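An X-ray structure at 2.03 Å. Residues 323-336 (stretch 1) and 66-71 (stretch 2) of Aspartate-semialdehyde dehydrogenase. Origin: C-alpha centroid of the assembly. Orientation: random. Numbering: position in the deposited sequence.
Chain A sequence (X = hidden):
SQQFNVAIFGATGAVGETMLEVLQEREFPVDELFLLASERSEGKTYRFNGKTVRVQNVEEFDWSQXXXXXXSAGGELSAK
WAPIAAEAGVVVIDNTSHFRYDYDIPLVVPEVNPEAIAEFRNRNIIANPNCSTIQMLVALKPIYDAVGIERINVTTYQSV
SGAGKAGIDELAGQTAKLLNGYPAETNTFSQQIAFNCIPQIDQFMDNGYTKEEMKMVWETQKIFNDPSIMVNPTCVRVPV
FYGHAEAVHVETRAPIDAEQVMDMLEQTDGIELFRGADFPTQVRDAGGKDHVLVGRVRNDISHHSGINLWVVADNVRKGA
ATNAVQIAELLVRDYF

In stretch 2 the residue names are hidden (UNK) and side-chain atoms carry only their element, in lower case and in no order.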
# COMPACT_ATOMS: atom_id res chain seq x y z
N ASN A 323 8.06 -22.23 7.23
CA ASN A 323 9.07 -21.64 8.10
C ASN A 323 9.33 -22.53 9.32
O ASN A 323 10.49 -22.80 9.68
CB ASN A 323 8.67 -20.22 8.55
CG ASN A 323 9.85 -19.43 9.08
OD1 ASN A 323 10.67 -18.92 8.31
ND2 ASN A 323 9.95 -19.32 10.41
N ALA A 324 8.24 -23.00 9.91
CA ALA A 324 8.23 -23.91 11.06
C ALA A 324 8.96 -25.22 10.78
O ALA A 324 9.74 -25.69 11.60
CB ALA A 324 6.79 -24.20 11.48
N VAL A 325 8.69 -25.81 9.61
CA VAL A 325 9.38 -27.05 9.22
C VAL A 325 10.88 -26.81 8.96
O VAL A 325 11.72 -27.61 9.39
CB VAL A 325 8.67 -27.74 8.03
CG1 VAL A 325 9.37 -29.05 7.64
CG2 VAL A 325 7.21 -28.02 8.38
N GLN A 326 11.23 -25.69 8.32
CA GLN A 326 12.64 -25.31 8.11
C GLN A 326 13.41 -25.16 9.42
O GLN A 326 14.59 -25.51 9.50
CB GLN A 326 12.74 -24.00 7.35
CG GLN A 326 12.43 -24.08 5.87
CD GLN A 326 12.45 -22.72 5.21
OE1 GLN A 326 11.55 -21.91 5.42
NE2 GLN A 326 13.48 -22.46 4.42
N ILE A 327 12.74 -24.61 10.44
CA ILE A 327 13.29 -24.56 11.78
C ILE A 327 13.61 -25.97 12.27
O ILE A 327 14.71 -26.22 12.74
CB ILE A 327 12.34 -23.84 12.79
CG1 ILE A 327 12.17 -22.36 12.42
CG2 ILE A 327 12.86 -23.99 14.21
CD1 ILE A 327 11.01 -21.64 13.11
N ALA A 328 12.63 -26.87 12.15
CA ALA A 328 12.77 -28.27 12.59
C ALA A 328 13.89 -29.01 11.86
O ALA A 328 14.57 -29.86 12.44
CB ALA A 328 11.45 -29.02 12.41
N GLU A 329 14.04 -28.71 10.58
CA GLU A 329 15.07 -29.31 9.75
C GLU A 329 16.44 -28.95 10.30
O GLU A 329 17.28 -29.83 10.47
CB GLU A 329 14.93 -28.85 8.31
CG GLU A 329 13.76 -29.50 7.57
CD GLU A 329 13.47 -28.86 6.23
OE1 GLU A 329 12.58 -29.35 5.53
OE2 GLU A 329 14.12 -27.84 5.88
N LEU A 330 16.65 -27.67 10.59
CA LEU A 330 17.93 -27.20 11.12
C LEU A 330 18.18 -27.68 12.55
O LEU A 330 19.31 -28.01 12.92
CB LEU A 330 17.99 -25.67 11.04
CG LEU A 330 18.75 -25.01 9.89
CD1 LEU A 330 18.69 -25.79 8.59
CD2 LEU A 330 18.24 -23.59 9.69
N LEU A 331 17.11 -27.72 13.33
CA LEU A 331 17.17 -28.19 14.71
C LEU A 331 17.70 -29.63 14.73
O LEU A 331 18.66 -29.95 15.43
CB LEU A 331 15.78 -28.10 15.35
CG LEU A 331 15.60 -28.59 16.78
CD1 LEU A 331 16.46 -27.78 17.73
CD2 LEU A 331 14.14 -28.52 17.18
N VAL A 332 17.05 -30.48 13.93
CA VAL A 332 17.39 -31.89 13.76
C VAL A 332 18.81 -32.12 13.23
O VAL A 332 19.52 -33.02 13.69
CB VAL A 332 16.34 -32.54 12.82
CG1 VAL A 332 16.96 -33.53 11.81
CG2 VAL A 332 15.19 -33.14 13.63
N ARG A 333 19.22 -31.29 12.28
CA ARG A 333 20.52 -31.40 11.62
C ARG A 333 21.68 -31.13 12.59
O ARG A 333 22.61 -31.93 12.69
CB ARG A 333 20.58 -30.41 10.45
CG ARG A 333 21.69 -30.68 9.44
CD ARG A 333 22.54 -29.43 9.23
NE ARG A 333 22.07 -28.58 8.15
CZ ARG A 333 22.39 -27.29 8.00
NH1 ARG A 333 23.17 -26.68 8.89
NH2 ARG A 333 21.91 -26.61 6.97
N ASP A 334 21.59 -30.01 13.31
CA ASP A 334 22.73 -29.49 14.07
C ASP A 334 22.68 -29.72 15.58
O ASP A 334 23.69 -29.52 16.27
CB ASP A 334 22.90 -27.99 13.79
CG ASP A 334 23.17 -27.69 12.32
OD1 ASP A 334 23.73 -28.55 11.62
OD2 ASP A 334 22.82 -26.58 11.87
N TYR A 335 21.53 -30.14 16.10
CA TYR A 335 21.36 -30.26 17.56
C TYR A 335 20.87 -31.62 18.05
O TYR A 335 20.84 -31.88 19.26
CB TYR A 335 20.49 -29.11 18.10
CG TYR A 335 21.02 -27.74 17.73
CD1 TYR A 335 20.55 -27.07 16.60
CD2 TYR A 335 22.02 -27.13 18.50
CE1 TYR A 335 21.04 -25.82 16.25
CE2 TYR A 335 22.52 -25.88 18.15
CZ TYR A 335 22.02 -25.23 17.02
OH TYR A 335 22.51 -23.99 16.67
N PHE A 336 20.50 -32.50 17.12
CA PHE A 336 20.08 -33.86 17.48
C PHE A 336 21.05 -34.95 17.02
O PHE A 336 21.14 -36.02 17.63
CB PHE A 336 18.67 -34.13 16.95
CG PHE A 336 17.58 -33.59 17.83
CD1 PHE A 336 17.29 -32.23 17.86
CD2 PHE A 336 16.84 -34.45 18.64
CE1 PHE A 336 16.28 -31.72 18.68
CE2 PHE A 336 15.82 -33.95 19.46
CZ PHE A 336 15.54 -32.58 19.47
OXT PHE A 336 21.77 -34.79 16.03
N UNK A 66 7.59 -38.01 21.82
CA UNK A 66 8.05 -37.16 20.70
C UNK A 66 9.32 -36.37 20.99
O UNK A 66 9.62 -36.03 22.14
c UNK A 66 6.94 -36.22 20.16
c UNK A 66 6.35 -35.37 21.25
c UNK A 66 5.84 -37.02 19.47
N UNK A 67 10.06 -36.07 19.92
CA UNK A 67 11.26 -35.25 19.99
C UNK A 67 10.92 -33.77 19.78
O UNK A 67 11.50 -32.90 20.42
c UNK A 67 13.80 -37.56 19.82
n UNK A 67 12.19 -38.16 18.46
c UNK A 67 12.85 -39.26 18.79
n UNK A 67 13.83 -38.92 19.61
c UNK A 67 12.77 -37.07 19.09
c UNK A 67 12.26 -35.67 18.92
N UNK A 68 9.99 -33.52 18.86
CA UNK A 68 9.67 -32.16 18.39
C UNK A 68 8.16 -32.03 18.21
O UNK A 68 7.50 -32.96 17.74
c UNK A 68 11.92 -31.81 17.25
c UNK A 68 9.92 -30.46 16.48
c UNK A 68 10.39 -31.82 17.06
c UNK A 68 12.69 -31.96 15.95
N UNK A 69 7.62 -30.88 18.59
CA UNK A 69 6.21 -30.62 18.35
C UNK A 69 6.06 -29.30 17.62
O UNK A 69 6.76 -28.35 17.92
c UNK A 69 5.43 -30.60 19.66
N UNK A 70 5.15 -29.27 16.64
CA UNK A 70 4.76 -28.05 15.96
C UNK A 70 3.38 -27.66 16.48
O UNK A 70 2.43 -28.44 16.35
c UNK A 70 5.85 -28.99 13.70
c UNK A 70 4.72 -28.25 14.43
c UNK A 70 7.19 -28.30 13.87
c UNK A 70 5.54 -29.15 12.20
N UNK A 71 3.28 -26.48 17.08
CA UNK A 71 2.02 -26.01 17.66
C UNK A 71 1.38 -24.97 16.76
O UNK A 71 2.02 -23.99 16.37
c UNK A 71 2.27 -25.35 19.03
c UNK A 71 2.59 -28.02 22.44
c UNK A 71 2.11 -26.72 22.60
c UNK A 71 2.97 -28.47 21.18
c UNK A 71 2.87 -27.61 20.06
c UNK A 71 2.37 -26.31 20.21
c UNK A 71 2.03 -25.87 21.48

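Position 66 carries three side-chain carbons, one bearing the other two, so the fork lies at the first side-chain atom. None comes within reach of stretch 1. A side chain of three carbons branched at CB is valine, and Val66 is buried elsewhere in the structure, where a compact apolar group is at home.

At position 67 one carbon leads to a five-membered ring of three carbons and two nitrogens. The CB points toward the helix and lies 4.0 Å from CE2 of Phe336. An imidazole identifies histidine. His67 is partly exposed, and its ND1 is hydrogen-bonded elsewhere in the structure, so the residue can lend its CB to an apolar contact while a polar ring atom is satisfied.

Position 68 opens the strand. Its four carbons fork at the first, with one arm two carbons long, and the CB points toward the helix. The end of the long arm lies 3.6 Å from CG2 of Val332 and 3.9 Å from CD2 of Leu331. This is isoleucine. The m, t rotamer of Ile68 places CD1 among these helix side chains, while its CG1 lies 4.3 Å from CZ of Phe336. The branched CB also suits an extended backbone.

Position 69 has a single side-chain carbon and makes no contact with stretch 1. It is alanine; Ala69 is buried, and its methyl is out of reach of the helix, as expected where successive strand residues alternate in direction.

Position 70 returns toward the helix with four carbons forked at the second; one terminal methyl lies 4.3 Å from CG2 of Val325 and the other 4.3 Å from the backbone O of Ala324. This is leucine, and in Leu70 the first methyl is CD1 and the second CD2. The small side chain of Ala324 accompanies a close backbone approach, with CA of Ala324 7.3 Å from CA of Leu70.

Position 71 shows one carbon followed by a ring of six carbons, out of reach of stretch 1. It is phenylalanine; Phe71 is buried, an apolar group suited to packing elsewhere in the structure.

The contact is a helix packed nearly antiparallel against a strand, their axes at 166°. No hydrogen bond crosses it: helix backbone groups are largely engaged internally, as in Ala328 N to Ala324 O at 3.2 Å, and apolar side chains supply the closest meetings. Ile68 and Leu70, two residues apart on the strand, provide most of the surface that stretch 2 buries in the contact, and Phe336, the C-terminal residue, extends the contact to His67.

Stretch 2 (66-71) VHIALF
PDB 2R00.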